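Local atomic coordinates of penicillin binding protein 2X (Streptococcus thermophilus, PDB entry 5U47), a protein that probably acts as a transpeptidase that cross-links septal peptidoglycan during cell division and is inactivated by beta-lactam antibiotics. Residues L643-T646 against N647-E651; G599-P602 against G603-A606. The protein carries 1 engineered substitution. One frame throughout, in Å; residues are numbered along the deposited sequence.

Overall arrangement
Both interactions belong to the PASTA region near the C-terminus of the chain. Interaction 2 (599-602 with 603-606) starts the helix 602-611; interaction 1 (643-646 with 647-651) ends the central strand 641-646 and turns into the linker leading to helix 660-670. Far apart in sequence, they meet in the fold: Thr646 CG2 packs on Pro602 CG at 3.5 Å, and their centres lie about 12 Å apart. The helix start is thereby set against the strand end. The two centres are about 19 Å (interaction 2) and 27 Å (interaction 1) from the centre of the chain, whereas the SxxK-type pattern, probably the active site, falls in the transpeptidase part of the chain.

Interaction 1: L643-T646 against N647-E651; sequences LIMT and NEFTE
Met645 and Phe649 form a Met-aromatic contact where the central strand of a PASTA sheet, 641-646, gives way to the linker toward helix 660-670. The tight part is apolar. Met645 CG rests 3.7 Å from Phe649 CD2, and SD lies 4.0 Å from the same CD2. The sulfur is 5.3 Å from the centroid of the Phe649 ring and 70° off the ring normal, so the approach is oblique. The two side chains cross at about a right angle. Met645 is extended as far as SD, which brings CG and SD alongside the ring atom CD2; the bend at chi3 turns CE away from it. Both residues also meet helix 660-670, Met645 touching Trp669 and Phe649 touching Lys670, so large apolar groups suit this junction.

Thr646 works on the polar side of the turn. With chi1 at 70°, its OG1 sits between the backbone N and the carbonyl carbon and faces the oncoming chain, where Glu648 N donates a weak bond of 3.3 Å at 158°, the pattern of an ST turn. The strongest partner of OG1 is Leu619 O, and Gly622 N is bonded to it as well. A hydroxyl that both donates and accepts fits this buried place, since it satisfies a strand neighbour and a loop together.

The loose side faces solvent. Glu648 is exposed and its side chain leaves the strand; a charged residue suits that solvent side. Asn647 is exposed too, but its OD1 is held by Lys624 N. Back at the covered side of the turn, Phe649 CB comes within 4.1 Å of Thr646 O.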
ATOM      1  N   LEU A 643      11.639 -18.435  -8.077  1.00 24.20           N
ATOM      2  CA  LEU A 643      12.954 -17.880  -7.764  1.00 24.09           C
ATOM      3  C   LEU A 643      13.445 -16.987  -8.894  1.00 23.81           C
ATOM      4  O   LEU A 643      13.322 -17.348 -10.061  1.00 25.01           O
ATOM      5  CB  LEU A 643      13.981 -18.972  -7.588  1.00 24.79           C
ATOM      6  CG  LEU A 643      13.771 -20.039  -6.530  1.00 25.30           C
ATOM      7  CD1 LEU A 643      14.940 -21.015  -6.602  1.00 26.23           C
ATOM      8  CD2 LEU A 643      13.645 -19.413  -5.146  1.00 25.76           C
ATOM      9  N   ILE A 644      13.995 -15.836  -8.531  1.00 24.14           N
ATOM     10  CA  ILE A 644      14.617 -14.897  -9.463  1.00 25.91           C
ATOM     11  C   ILE A 644      16.050 -14.783  -8.960  1.00 27.12           C
ATOM     12  O   ILE A 644      16.295 -14.207  -7.889  1.00 26.00           O
ATOM     13  CB  ILE A 644      13.936 -13.514  -9.452  1.00 25.99           C
ATOM     14  CG1 ILE A 644      12.490 -13.609  -9.938  1.00 26.78           C
ATOM     15  CG2 ILE A 644      14.688 -12.518 -10.332  1.00 26.96           C
ATOM     16  CD1 ILE A 644      11.712 -12.317  -9.738  1.00 27.67           C
ATOM     17  N   MET A 645      16.997 -15.363  -9.694  1.00 28.22           N
ATOM     18  CA  MET A 645      18.404 -15.274  -9.290  1.00 30.07           C
ATOM     19  C   MET A 645      19.038 -14.078  -9.968  1.00 30.06           C
ATOM     20  O   MET A 645      19.061 -14.007 -11.186  1.00 30.42           O
ATOM     21  CB  MET A 645      19.187 -16.526  -9.647  1.00 31.75           C
ATOM     22  CG  MET A 645      20.574 -16.591  -8.991  1.00 33.70           C
ATOM     23  SD  MET A 645      21.475 -18.062  -9.510  1.00 38.11           S
ATOM     24  CE  MET A 645      21.993 -17.577 -11.151  1.00 39.03           C
ATOM     25  N   THR A 646      19.566 -13.153  -9.175  1.00 29.96           N
ATOM     26  CA  THR A 646      20.196 -11.965  -9.737  1.00 31.07           C
ATOM     27  C   THR A 646      21.620 -12.301 -10.127  1.00 32.77           C
ATOM     28  O   THR A 646      22.114 -13.394  -9.830  1.00 31.19           O
ATOM     29  CB  THR A 646      20.244 -10.800  -8.740  1.00 30.88           C
ATOM     30  OG1 THR A 646      21.181 -11.100  -7.697  1.00 31.70           O
ATOM     31  CG2 THR A 646      18.866 -10.538  -8.160  1.00 30.63           C
ATOM     32  N   ASN A 647      22.291 -11.340 -10.756  1.00 34.52           N
ATOM     33  CA  ASN A 647      23.671 -11.545 -11.186  1.00 37.07           C
ATOM     34  C   ASN A 647      24.711 -11.403 -10.060  1.00 38.33           C
ATOM     35  O   ASN A 647      25.891 -11.551 -10.315  1.00 37.99           O
ATOM     36  CB  ASN A 647      24.035 -10.654 -12.385  1.00 38.03           C
ATOM     37  CG  ASN A 647      23.994  -9.179 -12.069  1.00 38.57           C
ATOM     38  OD1 ASN A 647      23.217  -8.720 -11.227  1.00 38.32           O
ATOM     39  ND2 ASN A 647      24.796  -8.419 -12.785  1.00 39.68           N
ATOM     40  N   GLU A 648      24.285 -11.110  -8.831  1.00 39.06           N
ATOM     41  CA  GLU A 648      25.225 -11.053  -7.698  1.00 41.25           C
ATOM     42  C   GLU A 648      24.604 -11.780  -6.512  1.00 38.16           C
ATOM     43  O   GLU A 648      23.863 -11.197  -5.721  1.00 36.84           O
ATOM     44  CB  GLU A 648      25.611  -9.625  -7.341  1.00 44.46           C
ATOM     45  CG  GLU A 648      26.662  -9.584  -6.242  1.00 49.86           C
ATOM     46  CD  GLU A 648      27.162  -8.191  -5.935  1.00 54.07           C
ATOM     47  OE1 GLU A 648      26.629  -7.219  -6.515  1.00 59.36           O
ATOM     48  OE2 GLU A 648      28.086  -8.077  -5.099  1.00 59.15           O
ATOM     49  N   PHE A 649      24.944 -13.056  -6.395  1.00 36.40           N
ATOM     50  CA  PHE A 649      24.351 -13.949  -5.398  1.00 35.44           C
ATOM     51  C   PHE A 649      25.447 -14.832  -4.808  1.00 35.31           C
ATOM     52  O   PHE A 649      25.905 -15.775  -5.454  1.00 37.39           O
ATOM     53  CB  PHE A 649      23.226 -14.755  -6.085  1.00 33.77           C
ATOM     54  CG  PHE A 649      22.568 -15.798  -5.211  1.00 31.61           C
ATOM     55  CD1 PHE A 649      22.139 -15.489  -3.929  1.00 30.40           C
ATOM     56  CD2 PHE A 649      22.316 -17.066  -5.710  1.00 30.91           C
ATOM     57  CE1 PHE A 649      21.513 -16.443  -3.137  1.00 30.11           C
ATOM     58  CE2 PHE A 649      21.682 -18.024  -4.926  1.00 30.58           C
ATOM     59  CZ  PHE A 649      21.281 -17.712  -3.638  1.00 29.84           C
ATOM     60  N   THR A 650      25.857 -14.509  -3.581  1.00 34.51           N
ATOM     61  CA  THR A 650      26.969 -15.206  -2.924  1.00 36.41           C
ATOM     62  C   THR A 650      26.717 -15.762  -1.523  1.00 35.83           C
ATOM     63  O   THR A 650      27.562 -16.499  -1.014  1.00 36.74           O
ATOM     64  CB  THR A 650      28.173 -14.254  -2.773  1.00 38.71           C
ATOM     65  OG1 THR A 650      27.794 -13.159  -1.932  1.00 37.68           O
ATOM     66  CG2 THR A 650      28.649 -13.733  -4.139  1.00 39.50           C
ATOM     67  N   GLU A 651      25.608 -15.388  -0.890  1.00 35.74           N
ATOM     68  CA  GLU A 651      25.271 -15.848   0.470  1.00 35.82           C
ATOM     69  C   GLU A 651      23.997 -16.698   0.512  1.00 33.61           C
ATOM     70  O   GLU A 651      23.046 -16.436  -0.228  1.00 31.16           O
ATOM     71  CB  GLU A 651      25.091 -14.646   1.402  1.00 38.88           C
ATOM     72  CG  GLU A 651      26.364 -13.857   1.681  1.00 44.48           C
ATOM     73  CD  GLU A 651      26.151 -12.716   2.682  1.00 48.00           C
ATOM     74  OE1 GLU A 651      24.995 -12.292   2.898  1.00 50.37           O
ATOM     75  OE2 GLU A 651      27.152 -12.229   3.255  1.00 55.46           O
TER

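Interaction 2: G599-P602 against G603-A606; sequences GKTP and GETA
The carbonyl group of Thr601 is the flat group on which this helix start is built, and Thr605 meets it twice. Thr605 OG1 donates from above the carbonyl plane, 37° out of it, at 2.9 Å from Thr601 O. Thr605 N reaches the same Thr601 O at 3.2 Å, tilted only 16° from the plane. A second flat group, the Glu604 carboxylate, comes back toward the cap residue, its OE1 lying 3.8 Å from Thr601 CB.

Two bonds on one oxygen hold the Thr601 carbonyl firmly, and the rotation of Thr605 makes this possible: chi1 of -61° puts OG1 beside the backbone N, on the side from which that N-H already points at Thr601 O. Threonine is apt here because its hydroxyl finds an acceptor at the helix start while the rest of the side chain packs on Ile597 and Ile625. Lys600 CB borders the hydroxyl, 3.7 Å from Thr605 OG1, before the lysine chain leads its charge away from the helix.

Thr601 occupies the N-cap position, although its side chain makes no capping bond. Pro602 follows in the first turn, where a residue lacking an N-H costs no helical bond; its own O accepts from Ala606 N at 2.8 Å. Glu604, also in the first turn, places a negative charge near the helix N-terminus, which would probably be favourable electrostatically.

The buried side of the helix lies on the PASTA sheet. Pro602 touches Val618 and Ile625, and the small Ala606 fits against Pro616 and Val618; backbone bonds from Gly599 and Lys600 to Ile625 tie the incoming loop to strand 625-628, beside central strand 641-646.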
ATOM      1  N   GLY A 599      17.747 -10.351 -17.872  1.00 35.69           N
ATOM      2  CA  GLY A 599      18.345  -9.055 -18.186  1.00 36.82           C
ATOM      3  C   GLY A 599      17.585  -7.876 -17.589  1.00 36.65           C
ATOM      4  O   GLY A 599      18.138  -6.778 -17.515  1.00 36.81           O
ATOM      5  N   LYS A 600      16.319  -8.068 -17.176  1.00 35.15           N
ATOM      6  CA  LYS A 600      15.573  -6.968 -16.530  1.00 36.42           C
ATOM      7  C   LYS A 600      16.053  -6.723 -15.095  1.00 35.10           C
ATOM      8  O   LYS A 600      16.844  -7.497 -14.553  1.00 33.19           O
ATOM      9  CB  LYS A 600      14.069  -7.226 -16.540  1.00 37.31           C
ATOM     10  CG  LYS A 600      13.460  -7.016 -17.907  1.00 42.19           C
ATOM     11  CD  LYS A 600      11.951  -7.184 -17.902  1.00 44.82           C
ATOM     12  CE  LYS A 600      11.311  -6.379 -19.024  1.00 48.47           C
ATOM     13  NZ  LYS A 600      11.991  -6.595 -20.337  1.00 50.41           N
ATOM     14  N   THR A 601      15.553  -5.652 -14.488  1.00 34.03           N
ATOM     15  CA  THR A 601      15.913  -5.298 -13.115  1.00 34.44           C
ATOM     16  C   THR A 601      15.056  -6.131 -12.153  1.00 32.78           C
ATOM     17  O   THR A 601      13.828  -6.156 -12.286  1.00 32.93           O
ATOM     18  CB  THR A 601      15.725  -3.795 -12.869  1.00 36.21           C
ATOM     19  OG1 THR A 601      16.379  -3.064 -13.916  1.00 38.72           O
ATOM     20  CG2 THR A 601      16.303  -3.391 -11.520  1.00 36.88           C
ATOM     21  N   PRO A 602      15.698  -6.851 -11.204  1.00 32.95           N
ATOM     22  CA  PRO A 602      14.980  -7.718 -10.270  1.00 31.55           C
ATOM     23  C   PRO A 602      13.891  -7.019  -9.475  1.00 30.12           C
ATOM     24  O   PRO A 602      12.770  -7.512  -9.422  1.00 28.98           O
ATOM     25  CB  PRO A 602      16.090  -8.214  -9.334  1.00 31.87           C
ATOM     26  CG  PRO A 602      17.292  -8.205 -10.174  1.00 32.60           C
ATOM     27  CD  PRO A 602      17.154  -6.982 -11.022  1.00 34.04           C
ATOM     28  N   GLY A 603      14.227  -5.872  -8.893  1.00 30.58           N
ATOM     29  CA  GLY A 603      13.301  -5.105  -8.065  1.00 31.53           C
ATOM     30  C   GLY A 603      11.954  -4.806  -8.702  1.00 30.65           C
ATOM     31  O   GLY A 603      10.899  -5.244  -8.201  1.00 29.96           O
ATOM     32  N   GLU A 604      11.970  -4.086  -9.820  1.00 31.21           N
ATOM     33  CA  GLU A 604      10.718  -3.728 -10.494  1.00 33.55           C
ATOM     34  C   GLU A 604       9.968  -4.964 -11.002  1.00 31.04           C
ATOM     35  O   GLU A 604       8.736  -4.989 -10.980  1.00 30.73           O
ATOM     36  CB  GLU A 604      10.930  -2.665 -11.595  1.00 37.62           C
ATOM     37  CG  GLU A 604      11.652  -3.092 -12.844  1.00 42.38           C
ATOM     38  CD  GLU A 604      11.991  -1.893 -13.744  1.00 47.10           C
ATOM     39  OE1 GLU A 604      12.996  -1.196 -13.473  1.00 49.96           O
ATOM     40  OE2 GLU A 604      11.261  -1.668 -14.733  1.00 53.70           O
ATOM     41  N   THR A 605      10.710  -5.994 -11.410  1.00 29.09           N
ATOM     42  CA  THR A 605      10.096  -7.233 -11.871  1.00 29.29           C
ATOM     43  C   THR A 605       9.381  -7.939 -10.721  1.00 27.65           C
ATOM     44  O   THR A 605       8.252  -8.409 -10.896  1.00 28.68           O
ATOM     45  CB  THR A 605      11.133  -8.166 -12.529  1.00 30.10           C
ATOM     46  OG1 THR A 605      11.700  -7.499 -13.663  1.00 31.61           O
ATOM     47  CG2 THR A 605      10.506  -9.470 -12.987  1.00 29.74           C
ATOM     48  N   ALA A 606      10.012  -7.999  -9.553  1.00 26.57           N
ATOM     49  CA  ALA A 606       9.382  -8.630  -8.380  1.00 26.25           C
ATOM     50  C   ALA A 606       8.085  -7.905  -8.010  1.00 25.21           C
ATOM     51  O   ALA A 606       7.066  -8.542  -7.711  1.00 23.70           O
ATOM     52  CB  ALA A 606      10.341  -8.671  -7.200  1.00 26.48           C
TER